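Periplasmic sugar-binding protein (Chloroflexus aurantiacus, PDB 4RXU) binds beta-D-glucopyranose and probably serves as the extracytoplasmic solute-binding component of an ABC-type sugar transporter. Local coordinates at residues Q142-Y145 with L146-A150; Q181-I184 with A185-T188; K192-S195 with E196-A199; G356-A360 with S361-N365. All coordinates share one frame; numbering follows the deposited sequence.

Contact 1: residues Q142-Y145 with L146-A150; sequences QAQY and LVDHA
Y145 and H149, one helical turn apart, lay their rings over each other in an offset stack, centroids 4.1 Å apart and planes inclined by 27°. The phenol is swung onto this line because CG of Y145 stands anti to the backbone N (chi1 -180°), and H149 CE1 then comes within 3.2 Å of Y145 CE2. The imidazole is fixed a second time: its ND1 donates to the backbone O of Y145 at 2.9 Å, nearly straight (165°) and with the acceptor in the ring plane, which defines the rotation of the ring. With a serine in place of Y145 the imidazole would probably lose its stacking partner, a gap opening over that face. On a neighbouring flank Q144 folds back at chi2, bringing NE2 to D148 OD1 at 2.9 Å; the bond lies in the amide plane but meets the carboxylate from above its own. The backbone continues its i to i+4 pattern, V147 N to A143 O at 2.9 Å. F273 also meets the H149 ring, and A143 and V147 pack on V179. Both side-chain pairs span i to i+4 at the C-terminal end of an alpha-helix, where helix 135-148 runs out into the loop at H149.

Contact 2: residues Q181-I184 with A185-T188; sequences QPKI and ADGT
The D186 carboxylate is gripped by T188 and K183: OD1 takes two donors of T188, the backbone N at 2.9 Å, which closes an Asx turn, and the hydroxyl OG1 at 2.7 Å, while OD2 faces the lysine. Both T188 donors reach OD1 from the same face of its plane, the amide nearly in line with the C-O bond and the hydroxyl from the syn side. K183 NZ lies 2.8 Å from D186 OD2 in a salt bridge that uses the syn lone pair. To get there the lysine chain curls at chi2 and chi3 instead of extending, and its NZ makes a weak bond of 3.2 Å to T188 OG1. D186 CG sits between its own backbone N and carbonyl carbon (chi1 78°), a rotation that turns the carboxylate back over the last turn. The helix closes through A185 N to Q181 O at 2.8 Å, and G187 N reaches I184 O at 3.0 Å. G187 has positive phi (89°), a conformation in which a side chain would jam against the preceding carbonyl oxygen. I184 and K183 touch F189 as the chain enters strand 189-191. With one oxygen paired to an ammonium and the other holding two donors, D186 is likely to stay ionised, tying the end of helix 167-185 to the turn that follows.

Contact 3: residues K192-S195 with E196-A199; sequences KNSS and EAVA
The first turn of helix 195-199 is closed by an N-cap, S194, whose hydroxyl takes the place of a missing backbone acceptor. S194 OG receives the amide of A197 at 3.0 Å with an N-H...O angle of 159°. It can do so because OG stands anti to the backbone N (chi1 173°), which carries it toward the A197 amide; there it also lies alongside the methyl of A197, 3.3 Å from its CB. The regular pattern begins immediately: V198 N reaches S194 O at 3.0 Å, and A199 N reaches S195 O at the same length. V198 CG2 leans on the S194 carbonyl oxygen at 3.4 Å. Q217, on helix 208-218, braces the cap, its OE1 bonded to both S194 OG and E196 N, and its NE2 to S195 OG. Replacing S194 by an alanine removes the hydroxyl and would probably leave the A197 amide without its capping acceptor and Q217 OE1 without one of its partners. Helix 208-218 also packs on this end, with I214 touching S194 and A197, while the A197 and V198 side chains meet I191. A serine N-cap bonded to the amide three residues ahead is the classic start of an alpha-helix, used here just after strand 189-191.

Contact 4: residues G356-A360 with S361-N365; sequences GYYSA and SDFTN
Residues 359-363 wind into a 3-10 turn, with D362 N bonded to S359 O at 3.0 Å and F363 N to A360 O at 3.1 Å, both amides standing above the carbonyl planes they meet. This tight turn lies in the C-terminal loop after helix 348-354 and folds F363 back toward Y358. The two rings form an offset edge-to-face pair: the edge of F363 is directed at the tyrosine face, planes 67° apart and centroids 5.7 Å. F363 CZ leads, 3.7 Å from Y358 CD2. I353 and the helix 281-288 residues V284, Q285 and I288 touch F363, whereas the Y358 hydroxyl bonds to the carbonyl of A279. D362 runs across Y358 at about a right angle, with OD2 3.5 Å from Y358 CB. A citrate, probably from the crystallisation liquor, takes a hydrogen bond from S359 N, close to that carboxylate. Two exposed serines meet through their hydroxyls, one set anti to its own N (S359, chi1 170°) and the other between N and carbonyl carbon (S361, chi1 63°). S359 OG and S361 OG share a hydrogen bond of 2.8 Å, in which either could be the donor.

How the contacts relate
Contacts 1, 2 and 3 follow one another along the chain and share one layered region around the four-stranded parallel sheet that contains strands 155-159 and 189-191. Contact 1 ends helix 135-148, contact 2 ends helix 167-185 and leads into strand 189-191, and contact 3 starts helix 195-199 just beyond that strand. The centres of contacts 1 and 2 lie about 12 Å apart, and V147 CG2 packs on K183 CG at 4.0 Å; those of contacts 2 and 3 are about 13 Å apart. Contact 4, near the C-terminus, packs on helices 281-288 and 348-354, centre to centre about 26 Å from contact 1 and 38 Å from contact 2. None of the four includes a residue of the glucose pocket.

Contact 1: residues Q142-Y145 with L146-A150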
loop_
_atom_site.group_PDB
_atom_site.type_symbol
_atom_site.label_atom_id
_atom_site.label_comp_id
_atom_site.label_asym_id
_atom_site.label_seq_id
_atom_site.Cartn_x
_atom_site.Cartn_y
_atom_site.Cartn_z
ATOM N N GLN A 142 6.786 8.661 -3.703
ATOM C CA GLN A 142 5.735 9.156 -4.577
ATOM C C GLN A 142 5.806 10.683 -4.666
ATOM O O GLN A 142 5.820 11.276 -5.752
ATOM C CB GLN A 142 4.369 8.698 -4.078
ATOM C CG GLN A 142 4.144 7.212 -4.216
ATOM C CD GLN A 142 2.887 6.754 -3.564
ATOM O OE1 GLN A 142 2.418 7.365 -2.618
ATOM N NE2 GLN A 142 2.331 5.666 -4.059
ATOM N N ALA A 143 5.805 11.320 -3.507
ATOM C CA ALA A 143 5.856 12.780 -3.487
ATOM C C ALA A 143 7.135 13.354 -4.101
ATOM O O ALA A 143 7.097 14.365 -4.814
ATOM C CB ALA A 143 5.686 13.287 -2.069
ATOM N N GLN A 144 8.260 12.718 -3.803
ATOM C CA GLN A 144 9.550 13.194 -4.286
ATOM C C GLN A 144 9.593 13.177 -5.822
ATOM O O GLN A 144 10.115 14.096 -6.433
ATOM C CB GLN A 144 10.700 12.391 -3.668
ATOM C CG GLN A 144 12.054 13.032 -3.903
ATOM C CD GLN A 144 12.171 14.355 -3.179
ATOM O OE1 GLN A 144 12.009 14.415 -1.962
ATOM N NE2 GLN A 144 12.423 15.421 -3.924
ATOM N N TYR A 145 8.986 12.163 -6.431
ATOM C CA TYR A 145 8.892 12.095 -7.887
ATOM C C TYR A 145 8.159 13.331 -8.428
ATOM O O TYR A 145 8.615 13.976 -9.371
ATOM C CB TYR A 145 8.204 10.799 -8.366
ATOM C CG TYR A 145 8.134 10.769 -9.867
ATOM C CD1 TYR A 145 7.078 11.389 -10.534
ATOM C CD2 TYR A 145 9.139 10.178 -10.618
ATOM C CE1 TYR A 145 7.014 11.418 -11.916
ATOM C CE2 TYR A 145 9.089 10.190 -12.005
ATOM C CZ TYR A 145 8.031 10.807 -12.639
ATOM O OH TYR A 145 7.982 10.834 -14.000
ATOM N N LEU A 146 7.060 13.702 -7.785
ATOM C CA LEU A 146 6.286 14.850 -8.215
ATOM C C LEU A 146 7.117 16.121 -8.077
ATOM O O LEU A 146 7.197 16.943 -9.004
ATOM C CB LEU A 146 4.991 14.968 -7.435
ATOM C CG LEU A 146 4.016 13.806 -7.674
ATOM C CD1 LEU A 146 2.811 13.956 -6.765
ATOM C CD2 LEU A 146 3.514 13.647 -9.111
ATOM N N VAL A 147 7.730 16.271 -6.909
ATOM C CA VAL A 147 8.578 17.437 -6.638
ATOM C C VAL A 147 9.705 17.556 -7.676
ATOM O O VAL A 147 9.973 18.649 -8.213
ATOM C CB VAL A 147 9.175 17.371 -5.213
ATOM C CG1 VAL A 147 10.153 18.504 -4.996
ATOM C CG2 VAL A 147 8.076 17.474 -4.153
ATOM N N ASP A 148 10.332 16.424 -7.995
ATOM C CA ASP A 148 11.487 16.419 -8.878
ATOM C C ASP A 148 11.123 16.802 -10.297
ATOM O O ASP A 148 11.998 17.202 -11.079
ATOM C CB ASP A 148 12.171 15.045 -8.878
ATOM C CG ASP A 148 12.938 14.746 -7.576
ATOM O OD1 ASP A 148 13.118 15.642 -6.724
ATOM O OD2 ASP A 148 13.356 13.584 -7.399
ATOM N N HIS A 149 9.843 16.679 -10.630
ATOM C CA HIS A 149 9.336 17.056 -11.952
ATOM C C HIS A 149 8.536 18.348 -12.014
ATOM O O HIS A 149 7.903 18.621 -13.023
ATOM C CB HIS A 149 8.531 15.916 -12.534
ATOM C CG HIS A 149 9.391 14.767 -12.892
ATOM N ND1 HIS A 149 9.811 13.833 -11.968
ATOM C CD2 HIS A 149 10.010 14.460 -14.049
ATOM C CE1 HIS A 149 10.633 12.983 -12.554
ATOM N NE2 HIS A 149 10.753 13.329 -13.819
ATOM N N ALA A 150 8.575 19.144 -10.945
ATOM C CA ALA A 150 7.861 20.430 -10.915
ATOM C C ALA A 150 8.867 21.534 -10.802
ATOM O O ALA A 150 9.876 21.380 -10.084
ATOM C CB ALA A 150 6.926 20.474 -9.719
#

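Contact 2: residues Q181-I184 with A185-T188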
loop_
_atom_site.group_PDB
_atom_site.type_symbol
_atom_site.label_atom_id
_atom_site.label_comp_id
_atom_site.label_asym_id
_atom_site.label_seq_id
_atom_site.Cartn_x
_atom_site.Cartn_y
_atom_site.Cartn_z
ATOM N N GLN A 181 4.351 19.079 1.717
ATOM C CA GLN A 181 3.916 20.225 2.487
ATOM C C GLN A 181 4.874 21.427 2.355
ATOM O O GLN A 181 4.421 22.555 2.128
ATOM C CB GLN A 181 3.628 19.841 3.947
ATOM C CG GLN A 181 3.141 20.995 4.816
ATOM C CD GLN A 181 4.265 21.921 5.297
ATOM O OE1 GLN A 181 5.382 21.471 5.590
ATOM N NE2 GLN A 181 3.957 23.218 5.408
ATOM N N PRO A 182 6.193 21.195 2.459
ATOM C CA PRO A 182 7.066 22.353 2.265
ATOM C C PRO A 182 6.938 22.972 0.881
ATOM O O PRO A 182 7.110 24.168 0.726
ATOM C CB PRO A 182 8.462 21.763 2.411
ATOM C CG PRO A 182 8.283 20.579 3.284
ATOM C CD PRO A 182 6.931 20.029 2.972
ATOM N N LYS A 183 6.684 22.144 -0.121
ATOM C CA LYS A 183 6.531 22.619 -1.499
ATOM C C LYS A 183 5.158 23.206 -1.821
ATOM O O LYS A 183 4.951 23.782 -2.878
ATOM C CB LYS A 183 6.892 21.490 -2.461
ATOM C CG LYS A 183 8.315 20.982 -2.239
ATOM C CD LYS A 183 9.369 22.061 -2.326
ATOM C CE LYS A 183 9.405 22.646 -3.713
ATOM N NZ LYS A 183 10.394 23.759 -3.722
ATOM N N ILE A 184 4.212 23.047 -0.897
ATOM C CA ILE A 184 2.952 23.782 -0.949
ATOM C C ILE A 184 3.144 25.114 -0.221
ATOM O O ILE A 184 2.775 26.195 -0.723
ATOM C CB ILE A 184 1.794 22.952 -0.319
ATOM C CG1 ILE A 184 1.625 21.654 -1.114
ATOM C CG2 ILE A 184 0.493 23.754 -0.332
ATOM C CD1 ILE A 184 0.905 20.552 -0.370
ATOM N N ALA A 185 3.724 25.043 0.972
ATOM C CA ALA A 185 4.001 26.269 1.749
ATOM C C ALA A 185 4.858 27.291 0.996
ATOM O O ALA A 185 4.664 28.505 1.146
ATOM C CB ALA A 185 4.625 25.909 3.088
ATOM N N ASP A 186 5.764 26.800 0.145
ATOM C CA ASP A 186 6.659 27.711 -0.619
ATOM C C ASP A 186 6.092 28.152 -1.974
ATOM O O ASP A 186 6.737 28.888 -2.719
ATOM C CB ASP A 186 8.077 27.149 -0.766
ATOM C CG ASP A 186 8.200 26.082 -1.811
ATOM O OD1 ASP A 186 7.235 25.794 -2.555
ATOM O OD2 ASP A 186 9.327 25.549 -1.884
ATOM N N GLY A 187 4.871 27.714 -2.269
ATOM C CA GLY A 187 4.145 28.147 -3.468
ATOM C C GLY A 187 4.394 27.313 -4.721
ATOM O O GLY A 187 3.796 27.585 -5.761
ATOM N N THR A 188 5.221 26.274 -4.614
ATOM C CA THR A 188 5.487 25.438 -5.778
ATOM C C THR A 188 4.235 24.728 -6.265
ATOM O O THR A 188 3.934 24.729 -7.462
ATOM C CB THR A 188 6.585 24.413 -5.478
ATOM O OG1 THR A 188 7.782 25.105 -5.104
ATOM C CG2 THR A 188 6.865 23.539 -6.703
#

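Contact 3: residues K192-S195 with E196-A199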
loop_
_atom_site.group_PDB
_atom_site.type_symbol
_atom_site.label_atom_id
_atom_site.label_comp_id
_atom_site.label_asym_id
_atom_site.label_seq_id
_atom_site.Cartn_x
_atom_site.Cartn_y
_atom_site.Cartn_z
ATOM N N LYS A 192 -5.574 21.381 -5.362
ATOM C CA LYS A 192 -6.818 21.656 -6.087
ATOM C C LYS A 192 -8.028 20.832 -5.690
ATOM O O LYS A 192 -9.128 21.139 -6.155
ATOM C CB LYS A 192 -6.624 21.459 -7.589
ATOM C CG LYS A 192 -5.482 22.286 -8.137
ATOM C CD LYS A 192 -5.795 23.761 -8.020
ATOM C CE LYS A 192 -4.644 24.590 -8.562
ATOM N NZ LYS A 192 -5.094 25.995 -8.672
ATOM N N ASN A 193 -7.854 19.814 -4.842
ATOM C CA ASN A 193 -8.974 18.932 -4.505
ATOM C C ASN A 193 -9.166 18.577 -3.031
ATOM O O ASN A 193 -9.706 17.532 -2.706
ATOM C CB ASN A 193 -8.897 17.654 -5.315
ATOM C CG ASN A 193 -7.751 16.776 -4.897
ATOM O OD1 ASN A 193 -6.733 17.263 -4.414
ATOM N ND2 ASN A 193 -7.906 15.470 -5.101
ATOM N N SER A 194 -8.727 19.442 -2.131
ATOM C CA SER A 194 -8.950 19.169 -0.717
ATOM C C SER A 194 -8.858 20.432 0.104
ATOM O O SER A 194 -7.771 20.908 0.435
ATOM C CB SER A 194 -7.956 18.126 -0.152
ATOM O OG SER A 194 -8.093 18.010 1.254
ATOM N N SER A 195 -10.010 20.961 0.480
ATOM C CA SER A 195 -10.051 22.117 1.350
ATOM C C SER A 195 -9.433 21.840 2.718
ATOM O O SER A 195 -8.837 22.722 3.347
ATOM C CB SER A 195 -11.498 22.613 1.529
ATOM O OG SER A 195 -12.333 21.655 2.160
ATOM N N GLU A 196 -9.545 20.598 3.169
ATOM C CA GLU A 196 -8.977 20.257 4.464
ATOM C C GLU A 196 -7.455 20.326 4.391
ATOM O O GLU A 196 -6.816 20.822 5.331
ATOM C CB GLU A 196 -9.423 18.869 4.924
ATOM C CG GLU A 196 -10.928 18.722 5.188
ATOM C CD GLU A 196 -11.416 19.267 6.529
ATOM O OE1 GLU A 196 -10.595 19.695 7.341
ATOM O OE2 GLU A 196 -12.632 19.215 6.798
ATOM N N ALA A 197 -6.881 19.816 3.298
ATOM C CA ALA A 197 -5.431 19.873 3.118
ATOM C C ALA A 197 -4.961 21.315 3.002
ATOM O O ALA A 197 -3.946 21.682 3.591
ATOM C CB ALA A 197 -5.004 19.081 1.912
ATOM N N VAL A 198 -5.714 22.142 2.278
ATOM C CA VAL A 198 -5.350 23.568 2.134
ATOM C C VAL A 198 -5.304 24.241 3.507
ATOM O O VAL A 198 -4.406 25.028 3.815
ATOM C CB VAL A 198 -6.298 24.318 1.164
ATOM C CG1 VAL A 198 -6.090 25.826 1.195
ATOM C CG2 VAL A 198 -6.108 23.807 -0.254
ATOM N N ALA A 199 -6.289 23.947 4.350
ATOM C CA ALA A 199 -6.328 24.557 5.669
ATOM C C ALA A 199 -5.180 24.094 6.554
ATOM O O ALA A 199 -4.799 24.813 7.484
ATOM C CB ALA A 199 -7.658 24.303 6.352
#

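Contact 4: residues G356-A360 with S361-N365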
loop_
_atom_site.group_PDB
_atom_site.type_symbol
_atom_site.label_atom_id
_atom_site.label_comp_id
_atom_site.label_asym_id
_atom_site.label_seq_id
_atom_site.Cartn_x
_atom_site.Cartn_y
_atom_site.Cartn_z
ATOM N N GLY A 356 14.043 -10.736 -11.943
ATOM C CA GLY A 356 13.203 -11.923 -12.010
ATOM C C GLY A 356 11.766 -11.791 -11.555
ATOM O O GLY A 356 11.033 -12.773 -11.566
ATOM N N TYR A 357 11.351 -10.590 -11.180
ATOM C CA TYR A 357 10.005 -10.416 -10.671
ATOM C C TYR A 357 8.962 -10.789 -11.715
ATOM O O TYR A 357 8.031 -11.586 -11.448
ATOM C CB TYR A 357 9.791 -8.983 -10.199
ATOM C CG TYR A 357 8.627 -8.819 -9.247
ATOM C CD1 TYR A 357 8.747 -9.208 -7.939
ATOM C CD2 TYR A 357 7.404 -8.290 -9.668
ATOM C CE1 TYR A 357 7.696 -9.086 -7.034
ATOM C CE2 TYR A 357 6.368 -8.124 -8.767
ATOM C CZ TYR A 357 6.522 -8.532 -7.437
ATOM O OH TYR A 357 5.509 -8.358 -6.492
ATOM N N TYR A 358 9.159 -10.249 -12.915
ATOM C CA TYR A 358 8.301 -10.544 -14.052
ATOM C C TYR A 358 9.107 -10.975 -15.255
ATOM O O TYR A 358 10.226 -10.542 -15.430
ATOM C CB TYR A 358 7.490 -9.325 -14.491
ATOM C CG TYR A 358 6.472 -8.794 -13.503
ATOM C CD1 TYR A 358 5.632 -9.645 -12.811
ATOM C CD2 TYR A 358 6.326 -7.443 -13.303
ATOM C CE1 TYR A 358 4.669 -9.161 -11.947
ATOM C CE2 TYR A 358 5.357 -6.952 -12.418
ATOM C CZ TYR A 358 4.528 -7.823 -11.756
ATOM O OH TYR A 358 3.563 -7.363 -10.872
ATOM N N SER A 359 8.502 -11.801 -16.096
ATOM C CA SER A 359 9.068 -12.084 -17.410
ATOM C C SER A 359 8.848 -10.899 -18.346
ATOM O O SER A 359 7.782 -10.268 -18.350
ATOM C CB SER A 359 8.453 -13.349 -17.990
ATOM O OG SER A 359 8.816 -13.514 -19.361
ATOM N N ALA A 360 9.864 -10.596 -19.156
ATOM C CA ALA A 360 9.730 -9.540 -20.161
ATOM C C ALA A 360 8.543 -9.782 -21.101
ATOM O O ALA A 360 7.939 -8.829 -21.610
ATOM C CB ALA A 360 11.004 -9.434 -20.979
ATOM N N SER A 361 8.223 -11.056 -21.337
ATOM C CA SER A 361 7.142 -11.405 -22.251
ATOM C C SER A 361 5.757 -10.984 -21.738
ATOM O O SER A 361 4.773 -11.033 -22.489
ATOM C CB SER A 361 7.135 -12.899 -22.530
ATOM O OG SER A 361 6.887 -13.602 -21.333
ATOM N N ASP A 362 5.677 -10.558 -20.474
ATOM C CA ASP A 362 4.418 -10.047 -19.926
ATOM C C ASP A 362 4.010 -8.711 -20.528
ATOM O O ASP A 362 2.871 -8.281 -20.344
ATOM C CB ASP A 362 4.535 -9.780 -18.429
ATOM C CG ASP A 362 4.748 -11.029 -17.591
ATOM O OD1 ASP A 362 4.732 -12.175 -18.114
ATOM O OD2 ASP A 362 4.962 -10.837 -16.361
ATOM N N PHE A 363 4.967 -8.025 -21.148
ATOM C CA PHE A 363 4.784 -6.649 -21.593
ATOM C C PHE A 363 5.075 -6.448 -23.047
ATOM O O PHE A 363 5.828 -7.210 -23.656
ATOM C CB PHE A 363 5.682 -5.724 -20.774
ATOM C CG PHE A 363 5.486 -5.903 -19.286
ATOM C CD1 PHE A 363 4.289 -5.545 -18.710
ATOM C CD2 PHE A 363 6.423 -6.544 -18.504
ATOM C CE1 PHE A 363 4.055 -5.758 -17.360
ATOM C CE2 PHE A 363 6.198 -6.770 -17.159
ATOM C CZ PHE A 363 5.013 -6.380 -16.580
ATOM N N THR A 364 4.491 -5.389 -23.580
ATOM C CA THR A 364 4.798 -4.961 -24.932
ATOM C C THR A 364 5.734 -3.759 -24.866
ATOM O O THR A 364 5.561 -2.791 -24.079
ATOM C CB THR A 364 3.537 -4.669 -25.763
ATOM O OG1 THR A 364 2.824 -3.584 -25.191
ATOM C CG2 THR A 364 2.627 -5.890 -25.770
ATOM N N ASN A 365 6.772 -3.832 -25.682
ATOM C CA ASN A 365 7.669 -2.705 -25.880
ATOM C C ASN A 365 8.426 -2.208 -24.648
ATOM O O ASN A 365 8.686 -1.031 -24.458
ATOM C CB ASN A 365 6.982 -1.540 -26.558
ATOM C CG ASN A 365 7.980 -0.585 -27.120
ATOM O OD1 ASN A 365 9.018 -1.003 -27.653
ATOM N ND2 ASN A 365 7.720 0.686 -26.974
#